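Local coordinates for leucine aminopeptidase 2, chloroplastic (Streptomyces sp. BC16019, PDB 5LHJ), which takes part in bottromycin maturation as a manganese-binding aminopeptidase of the M17 family, a class of enzymes that removes N-terminal amino acids from peptides, at residues V38-R43 / L110-A115; E126-V131 / V159-R164. All blocks are in the same frame, centred on the assembly; numbering follows the deposited sequence. Where two conformers were deposited one is given.

How the contacts relate
Contacts 1 and 2 lie side by side in the N-terminal domain, their centres about 11 Å apart and both away from the manganese-binding residues. Contact 1 pairs parallel strands 38-43 and 109-112 inside the five-stranded sheet; contact 2 sets helix 124-139 against the loop leaving edge strand 156-159. They follow in series along the chain, contact 1 being complete before contact 2 begins. Two probable hydrogen bonds join them, from Ala160 N to Leu112 O and from Arg127 NE to Ala115 O. Together they tie neighbouring strands and a covering helix to the start of helix 164-185, which leads toward the catalytic domain.

Contact 1: V38-R43 / L110-A115; sequences VVACGR and LRLDLA
Ala40 is gripped at both backbone polar atoms: Asp113 N donates to Ala40 O at 2.8 Å, and Ala40 N donates to Arg111 O at 2.9 Å. One step earlier Arg111 N meets Val38 O, also at 2.9 Å. The bond from Asp113 N is the most bent of the three, 151° at its hydrogen, where strand 109-112 has ended. Beyond it a water takes over, accepting from Gly42 N and donating to Asp113 O. Within 110-115 the Arg111 guanidinium holds the Asp113 carboxylate side-on: NE lies 2.8 Å from OD1 and NH2 3.0 Å from OD2, each oxygen using its syn lone pair, with both partners in the guanidinium plane. The Arg111 chain bends at chi3 (78°), which turns NE toward the carboxylate. Val39 lies alongside this salt bridge, its CG2 3.5 Å above one guanidinium face and offset toward the rim, its CG1 against both NH2 and Asp113 OD2. The strands are parallel neighbours in the mixed sheet of the M17 N-terminal domain, a fold grouped with macro domains; strand 76-81 bonds to the other side of 38-43. Val38, Ala40, Leu110 and Leu112 share the opposite face of the sheet from Val39 and Arg111. Here the Ala40 methyl packs on Leu112 CD2 at 3.8 Å. Leu110 CD1, set by chi2 (64°), lies 3.7 Å from Val38 CG1 and also near Val38 O. Helix 90-102 packs on this apolar face, Ser100 against Ala40 and Leu112, Val101 against Leu110. Farther along, Leu114 CD2 presses on the backbone of Gly42, touching N and CA alike, while its side chain also meets Val80 and, in helix 124-139, Val131.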
# COMPACT_ATOMS: atom_id res chain seq x y z
N VAL A 38 1.60 54.61 -6.94
CA VAL A 38 0.43 53.85 -7.36
C VAL A 38 -0.77 54.19 -6.47
O VAL A 38 -0.64 54.30 -5.24
CB VAL A 38 0.69 52.32 -7.29
CG1 VAL A 38 -0.52 51.53 -7.78
CG2 VAL A 38 1.92 51.95 -8.11
N VAL A 39 -1.93 54.37 -7.10
CA VAL A 39 -3.21 54.55 -6.41
C VAL A 39 -4.16 53.45 -6.86
O VAL A 39 -4.34 53.26 -8.07
CB VAL A 39 -3.83 55.92 -6.74
CG1 VAL A 39 -5.22 56.04 -6.12
CG2 VAL A 39 -2.93 57.05 -6.27
N ALA A 40 -4.75 52.74 -5.91
CA ALA A 40 -5.72 51.69 -6.18
C ALA A 40 -7.14 52.18 -5.92
O ALA A 40 -7.48 52.53 -4.79
CB ALA A 40 -5.45 50.47 -5.33
N CYS A 41 -7.95 52.15 -6.98
CA CYS A 41 -9.32 52.65 -7.00
C CYS A 41 -10.27 51.45 -6.99
O CYS A 41 -10.17 50.59 -7.87
CB CYS A 41 -9.53 53.45 -8.28
SG CYS A 41 -11.18 54.14 -8.57
N GLY A 42 -11.17 51.39 -6.01
CA GLY A 42 -12.18 50.33 -5.93
C GLY A 42 -13.35 50.61 -6.86
O GLY A 42 -13.87 51.72 -6.87
N ARG A 43 -13.75 49.60 -7.63
CA ARG A 43 -14.83 49.74 -8.60
C ARG A 43 -15.84 48.61 -8.45
O ARG A 43 -15.49 47.46 -8.63
CB ARG A 43 -14.25 49.70 -10.02
CG ARG A 43 -13.24 50.80 -10.34
CD ARG A 43 -13.93 52.14 -10.35
NE ARG A 43 -13.07 53.23 -10.78
CZ ARG A 43 -13.49 54.48 -10.98
NH1 ARG A 43 -14.78 54.82 -10.81
NH2 ARG A 43 -12.62 55.41 -11.38
N LEU A 110 2.26 53.16 -2.24
CA LEU A 110 0.94 52.73 -2.69
C LEU A 110 -0.14 53.34 -1.80
O LEU A 110 -0.06 53.22 -0.58
CB LEU A 110 0.84 51.20 -2.65
CG LEU A 110 -0.55 50.57 -2.82
CD1 LEU A 110 -1.12 50.87 -4.20
CD2 LEU A 110 -0.47 49.08 -2.55
N ARG A 111 -1.13 53.99 -2.40
CA ARG A 111 -2.29 54.48 -1.67
C ARG A 111 -3.51 53.67 -2.10
O ARG A 111 -3.84 53.66 -3.29
CB ARG A 111 -2.55 55.97 -1.92
CG ARG A 111 -3.57 56.55 -0.95
CD ARG A 111 -3.88 58.01 -1.20
NE ARG A 111 -4.79 58.20 -2.34
CZ ARG A 111 -4.56 58.96 -3.41
NH1 ARG A 111 -3.44 59.66 -3.56
NH2 ARG A 111 -5.49 59.03 -4.36
N LEU A 112 -4.13 52.98 -1.15
CA LEU A 112 -5.37 52.25 -1.39
C LEU A 112 -6.55 53.16 -1.09
O LEU A 112 -6.74 53.57 0.06
CB LEU A 112 -5.44 51.01 -0.48
CG LEU A 112 -4.22 50.09 -0.57
CD1 LEU A 112 -4.30 49.00 0.49
CD2 LEU A 112 -4.11 49.50 -1.96
N ASP A 113 -7.33 53.47 -2.12
CA ASP A 113 -8.59 54.20 -1.96
C ASP A 113 -9.81 53.28 -1.88
O ASP A 113 -10.94 53.76 -1.88
CB ASP A 113 -8.77 55.21 -3.10
CG ASP A 113 -7.77 56.37 -3.05
OD1 ASP A 113 -6.93 56.43 -2.13
OD2 ASP A 113 -7.82 57.23 -3.95
N LEU A 114 -9.60 51.97 -1.75
CA LEU A 114 -10.68 50.99 -1.84
C LEU A 114 -11.79 51.20 -0.81
O LEU A 114 -12.97 51.00 -1.12
CB LEU A 114 -10.14 49.56 -1.67
CG LEU A 114 -9.04 49.07 -2.62
CD1 LEU A 114 -8.64 47.66 -2.22
CD2 LEU A 114 -9.43 49.10 -4.08
N ALA A 115 -11.43 51.59 0.41
CA ALA A 115 -12.43 51.75 1.48
C ALA A 115 -13.34 52.97 1.28
O ALA A 115 -14.35 53.10 1.98
CB ALA A 115 -11.75 51.82 2.85
O HOH W 1 -12.00 53.57 -4.51

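Contact 2: E126-V131 / V159-R164; sequences ERARAV and VATPER
Ala128 presents its methyl to two residues of the loop at once: CB sits 3.7 Å from Thr161 CG2 and 3.7 Å from Glu163 CB. The small side chain lets the helix come close to the loop, and Ala166 and Val167 of helix 164-185 add to the buried cluster. About one helical turn on, Val131 CG1 meets Val159 CG1 at 3.9 Å, the two valines joined through one branch each and both buried. Across this interface the touching is apolar, and the polar work is done within each segment. Thr161 OG1, anti to its backbone N (174°), accepts from Glu163 N at 2.9 Å and closes an ST turn; this rotation also puts CG2 in the crowded position between N and carbonyl carbon, where it faces Ala128. The turn leads into helix 164-185, with Glu163 at its N-cap position; the contact thereby sets helix 124-139 against the connection between edge strand 156-159 and that helix. An alanine in place of Thr161 would probably leave Glu163 N without its acceptor and open a gap beside the Ala128 methyl. The outer side is looser. Arg164, an exposed residue, folds back so that NH2 donates to Val159 O at 2.7 Å and to Thr161 O at 2.9 Å, both acceptors lying in its guanidinium plane; the one group thus braces two carbonyls of the loop. On the helix, Arg129 NH1 reaches Glu126 OE2 at 2.8 Å, coming from above the carboxylate plane, 43° out of it, while NE pairs with Glu169 of helix 164-185. The Glu163 carboxylate stays apart from this charged group, its OE1 7.0 Å from Arg129 NH2, and attraction between them is probably weak.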
# COMPACT_ATOMS: atom_id res chain seq x y z
N GLU A 126 -16.02 49.09 8.68
CA GLU A 126 -15.77 47.69 8.29
C GLU A 126 -14.95 47.63 7.00
O GLU A 126 -14.04 46.79 6.88
CB GLU A 126 -17.07 46.90 8.15
CG GLU A 126 -17.62 46.32 9.45
CD GLU A 126 -17.91 47.37 10.52
OE1 GLU A 126 -18.63 48.36 10.25
OE2 GLU A 126 -17.41 47.21 11.66
N ARG A 127 -15.23 48.52 6.06
CA ARG A 127 -14.42 48.61 4.82
C ARG A 127 -12.97 48.96 5.15
O ARG A 127 -12.04 48.30 4.65
CB ARG A 127 -14.99 49.65 3.86
CG ARG A 127 -16.37 49.28 3.32
CD ARG A 127 -16.78 50.13 2.13
NE ARG A 127 -16.62 51.57 2.30
CZ ARG A 127 -17.58 52.45 2.61
NH1 ARG A 127 -18.83 52.08 2.87
NH2 ARG A 127 -17.27 53.74 2.69
N ALA A 128 -12.78 49.97 5.99
CA ALA A 128 -11.43 50.43 6.34
C ALA A 128 -10.61 49.35 7.05
O ALA A 128 -9.44 49.13 6.73
CB ALA A 128 -11.49 51.71 7.18
N ARG A 129 -11.24 48.67 8.01
CA ARG A 129 -10.58 47.59 8.76
C ARG A 129 -10.15 46.45 7.83
O ARG A 129 -9.01 45.97 7.91
CB ARG A 129 -11.52 47.07 9.86
CG ARG A 129 -10.87 46.13 10.87
CD ARG A 129 -11.86 45.64 11.94
NE ARG A 129 -12.48 46.77 12.62
CZ ARG A 129 -13.74 47.21 12.46
NH1 ARG A 129 -14.63 46.60 11.68
NH2 ARG A 129 -14.13 48.30 13.14
N ALA A 130 -11.05 46.06 6.93
CA ALA A 130 -10.79 44.97 5.99
C ALA A 130 -9.69 45.30 4.97
O ALA A 130 -8.84 44.47 4.67
CB ALA A 130 -12.07 44.56 5.27
N VAL A 131 -9.71 46.53 4.43
CA VAL A 131 -8.69 46.96 3.49
C VAL A 131 -7.31 46.99 4.16
O VAL A 131 -6.33 46.53 3.58
CB VAL A 131 -9.04 48.33 2.86
CG1 VAL A 131 -7.88 48.89 2.04
CG2 VAL A 131 -10.27 48.18 1.96
N VAL A 159 -3.68 53.69 3.61
CA VAL A 159 -5.10 53.39 3.44
C VAL A 159 -5.87 54.71 3.61
O VAL A 159 -5.82 55.30 4.70
CB VAL A 159 -5.60 52.35 4.46
CG1 VAL A 159 -7.08 52.03 4.24
CG2 VAL A 159 -4.78 51.07 4.35
N ALA A 160 -6.54 55.15 2.55
CA ALA A 160 -7.32 56.39 2.56
C ALA A 160 -8.72 56.14 3.14
O ALA A 160 -9.46 55.29 2.65
CB ALA A 160 -7.41 56.99 1.17
N THR A 161 -9.06 56.88 4.19
CA THR A 161 -10.36 56.80 4.85
C THR A 161 -10.34 57.73 6.06
O THR A 161 -9.28 57.89 6.67
CB THR A 161 -10.71 55.37 5.34
OG1 THR A 161 -11.93 55.38 6.10
CG2 THR A 161 -9.60 54.77 6.20
N PRO A 162 -11.49 58.34 6.42
CA PRO A 162 -11.56 58.99 7.74
C PRO A 162 -11.58 58.02 8.94
O PRO A 162 -11.40 58.47 10.07
CB PRO A 162 -12.88 59.79 7.66
CG PRO A 162 -13.68 59.12 6.61
CD PRO A 162 -12.72 58.50 5.63
N GLU A 163 -11.80 56.73 8.70
CA GLU A 163 -11.94 55.73 9.77
C GLU A 163 -10.58 55.26 10.29
O GLU A 163 -10.19 54.10 10.13
CB GLU A 163 -12.76 54.54 9.28
CG GLU A 163 -14.17 54.89 8.80
CD GLU A 163 -15.13 55.28 9.91
OE1 GLU A 163 -14.93 54.90 11.08
OE2 GLU A 163 -16.10 55.99 9.61
N ARG A 164 -9.85 56.16 10.95
CA ARG A 164 -8.47 55.88 11.35
C ARG A 164 -8.38 54.82 12.45
O ARG A 164 -7.44 54.02 12.44
CB ARG A 164 -7.74 57.15 11.80
CG ARG A 164 -7.77 58.30 10.80
CD ARG A 164 -7.54 57.91 9.34
NE ARG A 164 -6.27 57.19 9.16
CZ ARG A 164 -5.89 56.58 8.03
NH1 ARG A 164 -4.72 55.95 8.00
NH2 ARG A 164 -6.67 56.57 6.95